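Local coordinates for protein HTH-type transcriptional regulator mcbR (Escherichia coli UMEA 3718-1, PDB 4P9F) that represses expression of McbA by binding to its promoter region, which prevents colanic acid overproduction and mucoidy and is important for biofilm formation, at residues R74-D77 and E78-I82; N127-R130 and L131-A135; T7-V10 and E11-K15; N97-P100 and Q101-A104. All coordinates share one frame; numbering follows the deposited sequence.

Contact 1: R74-D77 and E78-I82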
ATOM      1  N   ARG A  74       3.604 -16.448  -8.162  1.00 29.55           N
ATOM      2  CA  ARG A  74       2.254 -15.933  -8.058  1.00 34.43           C
ATOM      3  C   ARG A  74       2.213 -14.643  -7.232  1.00 27.98           C
ATOM      4  O   ARG A  74       1.575 -13.660  -7.626  1.00 26.74           O
ATOM      5  CB  ARG A  74       1.343 -17.000  -7.447  1.00 40.37           C
ATOM      6  CG  ARG A  74      -0.005 -16.476  -7.026  1.00 57.37           C
ATOM      7  CD  ARG A  74      -0.942 -16.405  -8.213  1.00 69.49           C
ATOM      8  NE  ARG A  74      -1.482 -17.716  -8.553  1.00 76.63           N
ATOM      9  CZ  ARG A  74      -2.693 -18.135  -8.201  1.00 78.90           C
ATOM     10  NH1 ARG A  74      -3.493 -17.342  -7.501  1.00 80.93           N
ATOM     11  NH2 ARG A  74      -3.104 -19.346  -8.554  1.00 77.25           N
ATOM     12  N   GLN A  75       2.910 -14.636  -6.098  1.00 29.29           N
ATOM     13  CA  GLN A  75       2.931 -13.450  -5.241  1.00 32.85           C
ATOM     14  C   GLN A  75       3.752 -12.328  -5.877  1.00 33.56           C
ATOM     15  O   GLN A  75       3.356 -11.155  -5.830  1.00 27.25           O
ATOM     16  CB  GLN A  75       3.477 -13.777  -3.851  1.00 28.63           C
ATOM     17  CG  GLN A  75       2.546 -14.648  -3.008  1.00 37.91           C
ATOM     18  CD  GLN A  75       2.467 -16.081  -3.522  1.00 47.88           C
ATOM     19  OE1 GLN A  75       3.493 -16.711  -3.785  1.00 51.11           O
ATOM     20  NE2 GLN A  75       1.245 -16.591  -3.694  1.00 40.56           N
ATOM     21  N   LEU A  76       4.893 -12.690  -6.467  1.00 31.64           N
ATOM     22  CA  LEU A  76       5.724 -11.712  -7.167  1.00 28.08           C
ATOM     23  C   LEU A  76       4.953 -11.098  -8.323  1.00 22.31           C
ATOM     24  O   LEU A  76       5.044  -9.886  -8.568  1.00 28.47           O
ATOM     25  CB  LEU A  76       7.008 -12.349  -7.701  1.00 29.36           C
ATOM     26  CG  LEU A  76       7.968 -11.385  -8.422  1.00 39.59           C
ATOM     27  CD1 LEU A  76       8.445 -10.254  -7.499  1.00 34.01           C
ATOM     28  CD2 LEU A  76       9.146 -12.127  -9.076  1.00 40.73           C
ATOM     29  N   ASP A  77       4.178 -11.924  -9.018  1.00 25.90           N
ATOM     30  CA  ASP A  77       3.297 -11.446 -10.096  1.00 34.13           C
ATOM     31  C   ASP A  77       2.347 -10.360  -9.611  1.00 32.75           C
ATOM     32  O   ASP A  77       2.231  -9.289 -10.212  1.00 28.58           O
ATOM     33  CB  ASP A  77       2.456 -12.598 -10.664  1.00 42.86           C
ATOM     34  CG  ASP A  77       3.175 -13.394 -11.741  1.00 57.70           C
ATOM     35  OD1 ASP A  77       4.342 -13.092 -12.036  1.00 60.29           O
ATOM     36  OD2 ASP A  77       2.567 -14.346 -12.283  1.00 63.24           O
ATOM     37  N   GLU A  78       1.632 -10.663  -8.535  1.00 27.41           N
ATOM     38  CA  GLU A  78       0.656  -9.715  -7.988  1.00 26.43           C
ATOM     39  C   GLU A  78       1.287  -8.398  -7.537  1.00 21.76           C
ATOM     40  O   GLU A  78       0.779  -7.308  -7.843  1.00 23.81           O
ATOM     41  CB  GLU A  78      -0.110 -10.351  -6.833  1.00 29.10           C
ATOM     42  CG  GLU A  78      -1.098  -9.377  -6.203  1.00 28.28           C
ATOM     43  CD  GLU A  78      -1.902  -9.994  -5.066  1.00 31.35           C
ATOM     44  OE1 GLU A  78      -1.675 -11.176  -4.731  1.00 33.10           O
ATOM     45  OE2 GLU A  78      -2.759  -9.283  -4.510  1.00 34.19           O
ATOM     46  N   ILE A  79       2.384  -8.499  -6.794  1.00 21.62           N
ATOM     47  CA  ILE A  79       3.121  -7.322  -6.332  1.00 20.93           C
ATOM     48  C   ILE A  79       3.594  -6.475  -7.514  1.00 27.36           C
ATOM     49  O   ILE A  79       3.511  -5.243  -7.479  1.00 25.43           O
ATOM     50  CB  ILE A  79       4.341  -7.729  -5.477  1.00 23.40           C
ATOM     51  CG1 ILE A  79       3.861  -8.361  -4.167  1.00 24.59           C
ATOM     52  CG2 ILE A  79       5.256  -6.517  -5.211  1.00 22.42           C
ATOM     53  CD1 ILE A  79       4.962  -9.050  -3.361  1.00 23.58           C
ATOM     54  N   ASN A  80       4.102  -7.134  -8.554  1.00 29.37           N
ATOM     55  CA  ASN A  80       4.549  -6.421  -9.752  1.00 25.94           C
ATOM     56  C   ASN A  80       3.415  -5.704 -10.480  1.00 21.11           C
ATOM     57  O   ASN A  80       3.580  -4.569 -10.918  1.00 29.85           O
ATOM     58  CB  ASN A  80       5.246  -7.381 -10.718  1.00 28.11           C
ATOM     59  CG  ASN A  80       6.634  -7.738 -10.256  1.00 36.23           C
ATOM     60  OD1 ASN A  80       7.285  -6.952  -9.571  1.00 33.97           O
ATOM     61  ND2 ASN A  80       7.093  -8.933 -10.611  1.00 38.62           N
ATOM     62  N   ARG A  81       2.266  -6.359 -10.576  1.00 23.16           N
ATOM     63  CA  ARG A  81       1.106  -5.768 -11.231  1.00 26.81           C
ATOM     64  C   ARG A  81       0.637  -4.530 -10.474  1.00 30.30           C
ATOM     65  O   ARG A  81       0.320  -3.506 -11.084  1.00 30.71           O
ATOM     66  CB  ARG A  81      -0.028  -6.786 -11.349  1.00 30.68           C
ATOM     67  CG  ARG A  81       0.315  -7.938 -12.269  1.00 51.78           C
ATOM     68  CD  ARG A  81      -0.745  -9.017 -12.246  1.00 58.19           C
ATOM     69  NE  ARG A  81      -1.961  -8.584 -12.906  1.00 65.39           N
ATOM     70  CZ  ARG A  81      -2.951  -9.401 -13.234  1.00 70.42           C
ATOM     71  NH1 ARG A  81      -2.861 -10.693 -12.950  1.00 73.86           N
ATOM     72  NH2 ARG A  81      -4.028  -8.926 -13.843  1.00 70.24           N
ATOM     73  N   ILE A  82       0.624  -4.611  -9.149  1.00 23.15           N
ATOM     74  CA  ILE A  82       0.223  -3.473  -8.336  1.00 21.14           C
ATOM     75  C   ILE A  82       1.229  -2.331  -8.466  1.00 26.93           C
ATOM     76  O   ILE A  82       0.862  -1.192  -8.742  1.00 23.94           O
ATOM     77  CB  ILE A  82       0.078  -3.846  -6.841  1.00 24.52           C
ATOM     78  CG1 ILE A  82      -0.962  -4.961  -6.650  1.00 21.58           C
ATOM     79  CG2 ILE A  82      -0.333  -2.607  -6.027  1.00 25.94           C
ATOM     80  CD1 ILE A  82      -0.957  -5.586  -5.252  1.00 26.82           C
TER
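N80 and L76, one helical turn apart in helix 73-95, meet with the asparagine amide lying obliquely against the leucine: N80 ND2 sits 3.4 Å from L76 CG, and L76 CD1 follows, 3.6 Å from the same N80 ND2. With N80 CG beside its own backbone N (chi1 -76°), the amide leans back over the preceding turn, while N80 N donates to L76 O at 2.9 Å. I79 N likewise bonds Q75 O at 3.0 Å, nearly straight at 174°, and I79 CG1 rests 3.3 Å from the same Q75 O. The amide is anchored from the next turn, where R83 NE donates to N80 OD1. Beyond L76 and N80 stand L209 and I206 of helix 191-210 and M156 of helix 143-156, a lining that suits the branched leucine. With N80 replaced by an alanine, R83 NE would probably lose this acceptor and a gap is likely to open beside L76. The chemistry is thus divided by face: a buried amide and leucine serve the FCD helical bundle, whereas extended E78 carries a buried polar link to the second subunit, its OE2 accepting from L145 N there.

Contact 2: N127-R130 and L131-A135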
ATOM      1  N   ASN A 127      20.623  -1.298  -4.216  1.00 31.88           N
ATOM      2  CA  ASN A 127      20.321  -0.151  -3.374  1.00 32.93           C
ATOM      3  C   ASN A 127      20.252   1.165  -4.138  1.00 39.03           C
ATOM      4  O   ASN A 127      19.327   1.962  -3.935  1.00 33.67           O
ATOM      5  CB  ASN A 127      21.340  -0.036  -2.240  1.00 31.96           C
ATOM      6  CG  ASN A 127      20.958   1.050  -1.244  1.00 42.66           C
ATOM      7  OD1 ASN A 127      19.826   1.077  -0.743  1.00 41.35           O
ATOM      8  ND2 ASN A 127      21.896   1.934  -0.937  1.00 34.19           N
ATOM      9  N   VAL A 128      21.222   1.395  -5.017  1.00 33.90           N
ATOM     10  CA  VAL A 128      21.228   2.632  -5.788  1.00 42.13           C
ATOM     11  C   VAL A 128      20.014   2.680  -6.744  1.00 39.16           C
ATOM     12  O   VAL A 128      19.420   3.743  -6.918  1.00 33.34           O
ATOM     13  CB  VAL A 128      22.558   2.816  -6.571  1.00 39.71           C
ATOM     14  CG1 VAL A 128      22.494   4.049  -7.447  1.00 36.17           C
ATOM     15  CG2 VAL A 128      23.725   2.960  -5.591  1.00 43.17           C
ATOM     16  N   ASN A 129      19.629   1.546  -7.340  1.00 31.78           N
ATOM     17  CA  ASN A 129      18.415   1.516  -8.174  1.00 33.14           C
ATOM     18  C   ASN A 129      17.189   1.996  -7.385  1.00 39.18           C
ATOM     19  O   ASN A 129      16.407   2.829  -7.858  1.00 37.18           O
ATOM     20  CB  ASN A 129      18.179   0.107  -8.733  1.00 31.37           C
ATOM     21  CG  ASN A 129      16.742  -0.121  -9.191  1.00 32.54           C
ATOM     22  OD1 ASN A 129      15.980  -0.813  -8.532  1.00 45.20           O
ATOM     23  ND2 ASN A 129      16.365   0.475 -10.304  1.00 34.87           N
ATOM     24  N   ARG A 130      17.078   1.491  -6.162  1.00 37.23           N
ATOM     25  CA  ARG A 130      16.049   1.889  -5.205  1.00 39.72           C
ATOM     26  C   ARG A 130      16.085   3.387  -4.906  1.00 35.65           C
ATOM     27  O   ARG A 130      15.068   4.076  -5.011  1.00 34.71           O
ATOM     28  CB  ARG A 130      16.242   1.075  -3.916  1.00 41.53           C
ATOM     29  CG  ARG A 130      15.132   1.134  -2.890  1.00 46.67           C
ATOM     30  CD  ARG A 130      15.599   0.433  -1.608  1.00 51.34           C
ATOM     31  NE  ARG A 130      16.708   1.168  -0.981  1.00 47.89           N
ATOM     32  CZ  ARG A 130      16.565   2.195  -0.150  1.00 48.62           C
ATOM     33  NH1 ARG A 130      15.356   2.660   0.142  1.00 50.08           N
ATOM     34  NH2 ARG A 130      17.635   2.781   0.359  1.00 51.33           N
ATOM     35  N   LEU A 131      17.271   3.881  -4.558  1.00 26.87           N
ATOM     36  CA  LEU A 131      17.458   5.281  -4.191  1.00 37.21           C
ATOM     37  C   LEU A 131      17.147   6.200  -5.370  1.00 37.79           C
ATOM     38  O   LEU A 131      16.578   7.276  -5.212  1.00 35.11           O
ATOM     39  CB  LEU A 131      18.895   5.500  -3.723  1.00 37.92           C
ATOM     40  CG  LEU A 131      19.241   5.016  -2.315  1.00 42.06           C
ATOM     41  CD1 LEU A 131      20.694   5.323  -1.997  1.00 37.72           C
ATOM     42  CD2 LEU A 131      18.307   5.609  -1.266  1.00 43.18           C
ATOM     43  N   PHE A 132      17.545   5.765  -6.556  1.00 37.28           N
ATOM     44  CA  PHE A 132      17.309   6.513  -7.780  1.00 32.32           C
ATOM     45  C   PHE A 132      15.805   6.655  -8.038  1.00 28.74           C
ATOM     46  O   PHE A 132      15.292   7.761  -8.225  1.00 35.98           O
ATOM     47  CB  PHE A 132      18.010   5.812  -8.952  1.00 34.39           C
ATOM     48  CG  PHE A 132      17.774   6.452 -10.303  1.00 38.72           C
ATOM     49  CD1 PHE A 132      18.500   7.573 -10.696  1.00 43.01           C
ATOM     50  CD2 PHE A 132      16.849   5.912 -11.185  1.00 40.49           C
ATOM     51  CE1 PHE A 132      18.295   8.162 -11.940  1.00 49.00           C
ATOM     52  CE2 PHE A 132      16.638   6.490 -12.447  1.00 42.96           C
ATOM     53  CZ  PHE A 132      17.361   7.618 -12.821  1.00 48.94           C
ATOM     54  N   ARG A 133      15.089   5.537  -8.037  1.00 27.36           N
ATOM     55  CA  ARG A 133      13.666   5.612  -8.344  1.00 31.75           C
ATOM     56  C   ARG A 133      12.895   6.352  -7.244  1.00 31.29           C
ATOM     57  O   ARG A 133      11.993   7.134  -7.525  1.00 39.59           O
ATOM     58  CB  ARG A 133      13.059   4.220  -8.549  1.00 31.22           C
ATOM     59  CG  ARG A 133      13.246   3.649  -9.968  1.00 34.16           C
ATOM     60  CD  ARG A 133      12.414   2.368 -10.128  1.00 40.86           C
ATOM     61  NE  ARG A 133      13.186   1.176 -10.422  1.00 54.91           N
ATOM     62  CZ  ARG A 133      12.648  -0.033 -10.513  1.00 57.54           C
ATOM     63  NH1 ARG A 133      11.344  -0.181 -10.327  1.00 49.82           N
ATOM     64  NH2 ARG A 133      13.406  -1.089 -10.784  1.00 67.31           N
ATOM     65  N   LEU A 134      13.282   6.136  -5.993  1.00 34.94           N
ATOM     66  CA  LEU A 134      12.594   6.791  -4.889  1.00 35.36           C
ATOM     67  C   LEU A 134      12.804   8.302  -4.908  1.00 36.94           C
ATOM     68  O   LEU A 134      11.886   9.054  -4.606  1.00 36.29           O
ATOM     69  CB  LEU A 134      13.059   6.213  -3.558  1.00 43.86           C
ATOM     70  CG  LEU A 134      12.106   6.437  -2.388  1.00 51.30           C
ATOM     71  CD1 LEU A 134      10.716   5.969  -2.741  1.00 47.78           C
ATOM     72  CD2 LEU A 134      12.619   5.724  -1.158  1.00 55.24           C
ATOM     73  N   ALA A 135      14.004   8.739  -5.288  1.00 31.13           N
ATOM     74  CA  ALA A 135      14.289  10.154  -5.434  1.00 40.53           C
ATOM     75  C   ALA A 135      13.361  10.770  -6.475  1.00 39.59           C
ATOM     76  O   ALA A 135      12.893  11.903  -6.319  1.00 45.27           O
ATOM     77  CB  ALA A 135      15.755  10.379  -5.823  1.00 30.45           C
TER
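N127, R130 and L131 form a local cluster of side chains within helix 122-138, one of the helices of the FCD domain. R130 turns back along the helix and grips N127 side-on: R130 NH2 at 3.0 Å and R130 NE at 3.1 Å both donate to N127 OD1, which lies in the guanidinium plane. The arginine chain runs straight to CD and then bends at chi3 (66°), which swings this edge toward the asparagine. One small carbonyl oxygen can accept both donors, and it also takes a bond from H16 NE2 of helix 6-19, making N127 a polar link between the two helices. L131 packs against the pair, its CD2 3.3 Å from R130 NH2 and its CD1 3.7 Å from N127 ND2. A leucine suits this place because its apolar branches cover the N127-R130 pair without competing for its hydrogen bonds. Along the backbone, L131 N bonds N127 O at 2.9 Å. On another face, the R133 guanidinium forms a salt bridge with E87 of helix 73-95. F132 CB lies 3.2 Å from V128 O, and its ring is directed to L106 and L110 of helix 100-119 and L182 of helix 177-187. R130 and L134 meet W153 of helix 143-156, while R133 packs on L198 and M202 of helix 191-210, leaving helix 122-138 wedged among its neighbours.

Contact 3: T7-V10 and E11-K15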
ATOM      1  N   THR A   7      12.962   2.114  18.007  1.00 20.87           N
ATOM      2  CA  THR A   7      12.073   1.199  17.309  1.00 21.29           C
ATOM      3  C   THR A   7      11.988   1.509  15.804  1.00 18.61           C
ATOM      4  O   THR A   7      12.071   0.612  14.981  1.00 20.01           O
ATOM      5  CB  THR A   7      10.668   1.279  17.899  1.00 27.93           C
ATOM      6  OG1 THR A   7      10.755   1.088  19.311  1.00 25.02           O
ATOM      7  CG2 THR A   7       9.719   0.217  17.247  1.00 25.26           C
ATOM      8  N   LEU A   8      11.876   2.791  15.463  1.00 19.38           N
ATOM      9  CA  LEU A   8      11.778   3.191  14.052  1.00 20.90           C
ATOM     10  C   LEU A   8      13.072   2.863  13.315  1.00 23.04           C
ATOM     11  O   LEU A   8      13.042   2.444  12.164  1.00 24.42           O
ATOM     12  CB  LEU A   8      11.484   4.691  13.920  1.00 20.66           C
ATOM     13  CG  LEU A   8      11.411   5.268  12.486  1.00 28.42           C
ATOM     14  CD1 LEU A   8      10.348   4.512  11.661  1.00 28.47           C
ATOM     15  CD2 LEU A   8      11.104   6.776  12.531  1.00 28.80           C
ATOM     16  N   GLN A   9      14.203   3.024  14.007  1.00 23.57           N
ATOM     17  CA  GLN A   9      15.499   2.805  13.393  1.00 24.04           C
ATOM     18  C   GLN A   9      15.680   1.334  13.048  1.00 26.03           C
ATOM     19  O   GLN A   9      16.120   0.978  11.951  1.00 23.10           O
ATOM     20  CB  GLN A   9      16.612   3.265  14.342  1.00 32.79           C
ATOM     21  CG  GLN A   9      17.961   3.266  13.712  1.00 51.29           C
ATOM     22  CD  GLN A   9      17.989   4.161  12.491  1.00 67.21           C
ATOM     23  OE1 GLN A   9      18.277   3.709  11.379  1.00 71.48           O
ATOM     24  NE2 GLN A   9      17.663   5.437  12.690  1.00 65.37           N
ATOM     25  N   VAL A  10      15.315   0.465  13.974  1.00 19.41           N
ATOM     26  CA  VAL A  10      15.361  -0.967  13.679  1.00 24.55           C
ATOM     27  C   VAL A  10      14.375  -1.333  12.558  1.00 24.57           C
ATOM     28  O   VAL A  10      14.688  -2.111  11.676  1.00 22.69           O
ATOM     29  CB  VAL A  10      15.039  -1.820  14.934  1.00 23.43           C
ATOM     30  CG1 VAL A  10      15.038  -3.308  14.576  1.00 17.91           C
ATOM     31  CG2 VAL A  10      16.060  -1.528  16.074  1.00 23.39           C
ATOM     32  N   GLU A  11      13.171  -0.763  12.613  1.00 25.11           N
ATOM     33  CA  GLU A  11      12.172  -1.060  11.606  1.00 24.66           C
ATOM     34  C   GLU A  11      12.622  -0.665  10.189  1.00 23.75           C
ATOM     35  O   GLU A  11      12.481  -1.444   9.243  1.00 24.56           O
ATOM     36  CB  GLU A  11      10.870  -0.333  11.909  1.00 22.71           C
ATOM     37  CG  GLU A  11       9.787  -0.729  10.915  1.00 29.14           C
ATOM     38  CD  GLU A  11       8.539   0.108  11.040  1.00 38.24           C
ATOM     39  OE1 GLU A  11       8.569   1.126  11.777  1.00 32.57           O
ATOM     40  OE2 GLU A  11       7.527  -0.277  10.415  1.00 34.84           O
ATOM     41  N   ASN A  12      13.151   0.550  10.054  1.00 20.94           N
ATOM     42  CA  ASN A  12      13.648   1.017   8.757  1.00 22.43           C
ATOM     43  C   ASN A  12      14.815   0.190   8.263  1.00 28.49           C
ATOM     44  O   ASN A  12      14.911  -0.101   7.067  1.00 25.73           O
ATOM     45  CB  ASN A  12      14.033   2.492   8.830  1.00 26.05           C
ATOM     46  CG  ASN A  12      12.820   3.390   8.895  1.00 35.14           C
ATOM     47  OD1 ASN A  12      11.725   3.010   8.455  1.00 34.10           O
ATOM     48  ND2 ASN A  12      13.003   4.591   9.414  1.00 33.68           N
ATOM     49  N   ASP A  13      15.702  -0.208   9.172  1.00 22.50           N
ATOM     50  CA  ASP A  13      16.823  -1.056   8.759  1.00 28.16           C
ATOM     51  C   ASP A  13      16.350  -2.442   8.288  1.00 25.83           C
ATOM     52  O   ASP A  13      16.844  -2.976   7.293  1.00 28.62           O
ATOM     53  CB  ASP A  13      17.845  -1.168   9.885  1.00 30.06           C
ATOM     54  CG  ASP A  13      18.616   0.150  10.091  1.00 50.48           C
ATOM     55  OD1 ASP A  13      18.619   0.987   9.155  1.00 48.00           O
ATOM     56  OD2 ASP A  13      19.211   0.353  11.176  1.00 55.27           O
ATOM     57  N   LEU A  14      15.386  -3.021   8.990  1.00 22.90           N
ATOM     58  CA  LEU A  14      14.809  -4.284   8.544  1.00 21.54           C
ATOM     59  C   LEU A  14      14.057  -4.115   7.208  1.00 21.60           C
ATOM     60  O   LEU A  14      14.110  -4.992   6.354  1.00 20.30           O
ATOM     61  CB  LEU A  14      13.854  -4.851   9.591  1.00 20.53           C
ATOM     62  CG  LEU A  14      14.505  -5.415  10.857  1.00 26.13           C
ATOM     63  CD1 LEU A  14      13.457  -5.675  11.923  1.00 28.20           C
ATOM     64  CD2 LEU A  14      15.302  -6.680  10.526  1.00 25.81           C
ATOM     65  N   LYS A  15      13.332  -3.013   7.038  1.00 21.00           N
ATOM     66  CA  LYS A  15      12.678  -2.747   5.742  1.00 22.46           C
ATOM     67  C   LYS A  15      13.717  -2.686   4.628  1.00 27.13           C
ATOM     68  O   LYS A  15      13.529  -3.248   3.544  1.00 23.79           O
ATOM     69  CB  LYS A  15      11.886  -1.449   5.792  1.00 21.56           C
ATOM     70  CG  LYS A  15      10.572  -1.529   6.585  1.00 22.00           C
ATOM     71  CD  LYS A  15       9.837  -0.160   6.553  1.00 32.29           C
ATOM     72  CE  LYS A  15       8.461  -0.223   7.249  1.00 29.75           C
ATOM     73  NZ  LYS A  15       7.717   1.104   7.232  1.00 32.05           N
TER
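V10 CG1 stands anti to the backbone N (chi1 178°), whereas L14 CG lies beside its own backbone N (chi1 -72°), and these two settings bring V10 CG1 within 3.9 Å of L14 CD1. The two side chains run alongside each other in the same direction on helix 6-19, the first helix of the GntR-family winged helix-turn-helix domain. Their apolar face packs on A48 and L52 of helix 42-54 and on L38 and L34 of helix 31-38; branched aliphatic residues suit it, since they fill the seam against the H-T-H motif without bringing in polar atoms. E11, on another face, is extended throughout and makes a salt bridge with R51 of helix 42-54 through OE1, while its OE2 pairs with K15 NZ at 3.5 Å. One carboxylate thereby serves two cations, and T7 adds a hydrogen bond between its hydroxyl and E47, so this side of the helix is tied by polar groups to helix 42-54. K15 also touches E147 and V154 of helix 143-156, linking the DNA-binding domain to the FCD domain. The backbone bonds are regular, N12 N reaching L8 O at 2.8 Å. Toward solvent, Q9 OE1 lies 3.5 Å from D13 OD2, two acceptors that do not bond, with amide and carboxylate planes 50° apart. L8 touches the N12 amide, L8 CD1 being 3.5 Å from N12 ND2.

Contact 4: N97-P100 and Q101-A104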
ATOM      1  N   ASN A  97       7.524  18.477 -11.491  1.00 54.16           N
ATOM      2  CA  ASN A  97       8.073  19.043 -10.255  1.00 49.63           C
ATOM      3  C   ASN A  97       9.584  18.929 -10.132  1.00 49.54           C
ATOM      4  O   ASN A  97      10.173  19.453  -9.191  1.00 52.40           O
ATOM      5  CB  ASN A  97       7.439  18.374  -9.030  1.00 46.68           C
ATOM      6  CG  ASN A  97       5.953  18.640  -8.920  1.00 56.79           C
ATOM      7  OD1 ASN A  97       5.470  19.698  -9.315  1.00 66.19           O
ATOM      8  ND2 ASN A  97       5.213  17.669  -8.390  1.00 52.67           N
ATOM      9  N   LEU A  98      10.211  18.224 -11.064  1.00 49.68           N
ATOM     10  CA  LEU A  98      11.657  18.024 -11.026  1.00 49.76           C
ATOM     11  C   LEU A  98      12.397  19.329 -11.311  1.00 54.15           C
ATOM     12  O   LEU A  98      12.124  19.989 -12.309  1.00 61.25           O
ATOM     13  CB  LEU A  98      12.069  16.945 -12.034  1.00 50.69           C
ATOM     14  CG  LEU A  98      11.694  15.524 -11.605  1.00 46.89           C
ATOM     15  CD1 LEU A  98      12.163  14.516 -12.617  1.00 49.19           C
ATOM     16  CD2 LEU A  98      12.331  15.247 -10.271  1.00 41.21           C
ATOM     17  N   THR A  99      13.321  19.699 -10.427  1.00 53.19           N
ATOM     18  CA  THR A  99      14.137  20.908 -10.595  1.00 59.06           C
ATOM     19  C   THR A  99      15.473  20.566 -11.252  1.00 55.70           C
ATOM     20  O   THR A  99      15.832  19.386 -11.312  1.00 48.80           O
ATOM     21  CB  THR A  99      14.398  21.596  -9.236  1.00 59.71           C
ATOM     22  OG1 THR A  99      15.246  20.762  -8.434  1.00 57.49           O
ATOM     23  CG2 THR A  99      13.092  21.827  -8.496  1.00 61.13           C
ATOM     24  N   PRO A 100      16.218  21.584 -11.746  1.00 57.29           N
ATOM     25  CA  PRO A 100      17.584  21.293 -12.203  1.00 54.18           C
ATOM     26  C   PRO A 100      18.411  20.621 -11.109  1.00 55.89           C
ATOM     27  O   PRO A 100      19.236  19.751 -11.395  1.00 53.22           O
ATOM     28  CB  PRO A 100      18.146  22.683 -12.545  1.00 53.18           C
ATOM     29  CG  PRO A 100      16.955  23.454 -12.969  1.00 55.13           C
ATOM     30  CD  PRO A 100      15.808  22.956 -12.107  1.00 46.33           C
ATOM     31  N   GLN A 101      18.178  21.020  -9.861  1.00 60.87           N
ATOM     32  CA  GLN A 101      18.870  20.425  -8.727  1.00 60.33           C
ATOM     33  C   GLN A 101      18.484  18.956  -8.542  1.00 53.03           C
ATOM     34  O   GLN A 101      19.340  18.111  -8.277  1.00 56.56           O
ATOM     35  CB  GLN A 101      18.577  21.225  -7.451  1.00 62.75           C
ATOM     36  CG  GLN A 101      19.246  20.669  -6.216  1.00 67.84           C
ATOM     37  CD  GLN A 101      20.736  20.472  -6.406  1.00 80.84           C
ATOM     38  OE1 GLN A 101      21.427  21.330  -6.966  1.00 87.93           O
ATOM     39  NE2 GLN A 101      21.242  19.335  -5.943  1.00 81.49           N
ATOM     40  N   ASP A 102      17.198  18.653  -8.694  1.00 49.62           N
ATOM     41  CA  ASP A 102      16.722  17.270  -8.621  1.00 49.67           C
ATOM     42  C   ASP A 102      17.431  16.425  -9.679  1.00 47.84           C
ATOM     43  O   ASP A 102      17.956  15.347  -9.392  1.00 43.45           O
ATOM     44  CB  ASP A 102      15.204  17.195  -8.828  1.00 47.91           C
ATOM     45  CG  ASP A 102      14.414  17.775  -7.659  1.00 56.39           C
ATOM     46  OD1 ASP A 102      14.875  17.667  -6.500  1.00 56.60           O
ATOM     47  OD2 ASP A 102      13.314  18.325  -7.909  1.00 51.97           O
ATOM     48  N   LEU A 103      17.439  16.937 -10.908  1.00 49.26           N
ATOM     49  CA  LEU A 103      18.029  16.240 -12.045  1.00 47.09           C
ATOM     50  C   LEU A 103      19.530  16.036 -11.863  1.00 53.57           C
ATOM     51  O   LEU A 103      20.073  14.995 -12.249  1.00 52.38           O
ATOM     52  CB  LEU A 103      17.747  17.015 -13.340  1.00 48.92           C
ATOM     53  CG  LEU A 103      16.262  17.088 -13.719  1.00 44.19           C
ATOM     54  CD1 LEU A 103      16.017  18.091 -14.853  1.00 48.16           C
ATOM     55  CD2 LEU A 103      15.766  15.699 -14.093  1.00 45.90           C
ATOM     56  N   ALA A 104      20.188  17.019 -11.250  1.00 54.57           N
ATOM     57  CA  ALA A 104      21.618  16.927 -10.976  1.00 57.65           C
ATOM     58  C   ALA A 104      21.908  15.764 -10.024  1.00 49.62           C
ATOM     59  O   ALA A 104      22.824  14.976 -10.272  1.00 49.04           O
ATOM     60  CB  ALA A 104      22.141  18.246 -10.402  1.00 55.90           C
TER
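T99 and D102 form a capping box at the start of helix 100-119, each accepting from the other's backbone. T99 OG1 sits between its own backbone N and carbonyl carbon (chi1 68°), a rotation that turns the hydroxyl toward the first helical turn, where D102 N donates to it at 2.9 Å. In return T99 N donates to D102 OD2, also at 2.9 Å and fairly straight at 164°, meeting the carboxylate on its anti side and somewhat out of its plane. D102 CG lies beside its backbone N (chi1 -70°), which carries the carboxylate back over the loop. Threonine suits an N-cap because its short hydroxyl stands in for a missing carbonyl, and P100 suits the first turn because it has no amide hydrogen needing an acceptor. The negative charge of D102 probably also interacts favourably with the positive end of the helix dipole. Replacing D102 with an alanine would probably leave T99 N without this acceptor and R139, whose NE forms a salt bridge with D102 OD2, without its charged mate. Beside the box, L98 CD1 meets L103 CD2 at 4.1 Å, the two leucines crossing at about a right angle, and L98 CD2 lies 3.8 Å from D102 CB. L98, in the loop after helix 73-95, touches L186, and L103 of helix 100-119 touches L183 and K187, all three on helix 177-187.

The four contacts follow the chain in the order 3, 1, 4, 2 and nowhere touch one another directly. Contact 3 belongs to the DNA-binding domain, packed against the H-T-H motif; contacts 1 and 2 lie on helices of the FCD bundle and contact 4 at the start of one. Contacts 2 and 4 are the nearest pair by centres, about 15 Å apart, with nearest atoms about 5 Å apart, on successive helices. Contacts 2 and 3 have centres about 18 Å apart and are joined through H16, which follows 11-15 on the same helix and bonds N127. Contact 1, with its centre about 20 Å from that of contact 2, alone of the four touches the second subunit; R83 and E87 lead along its helix toward R133.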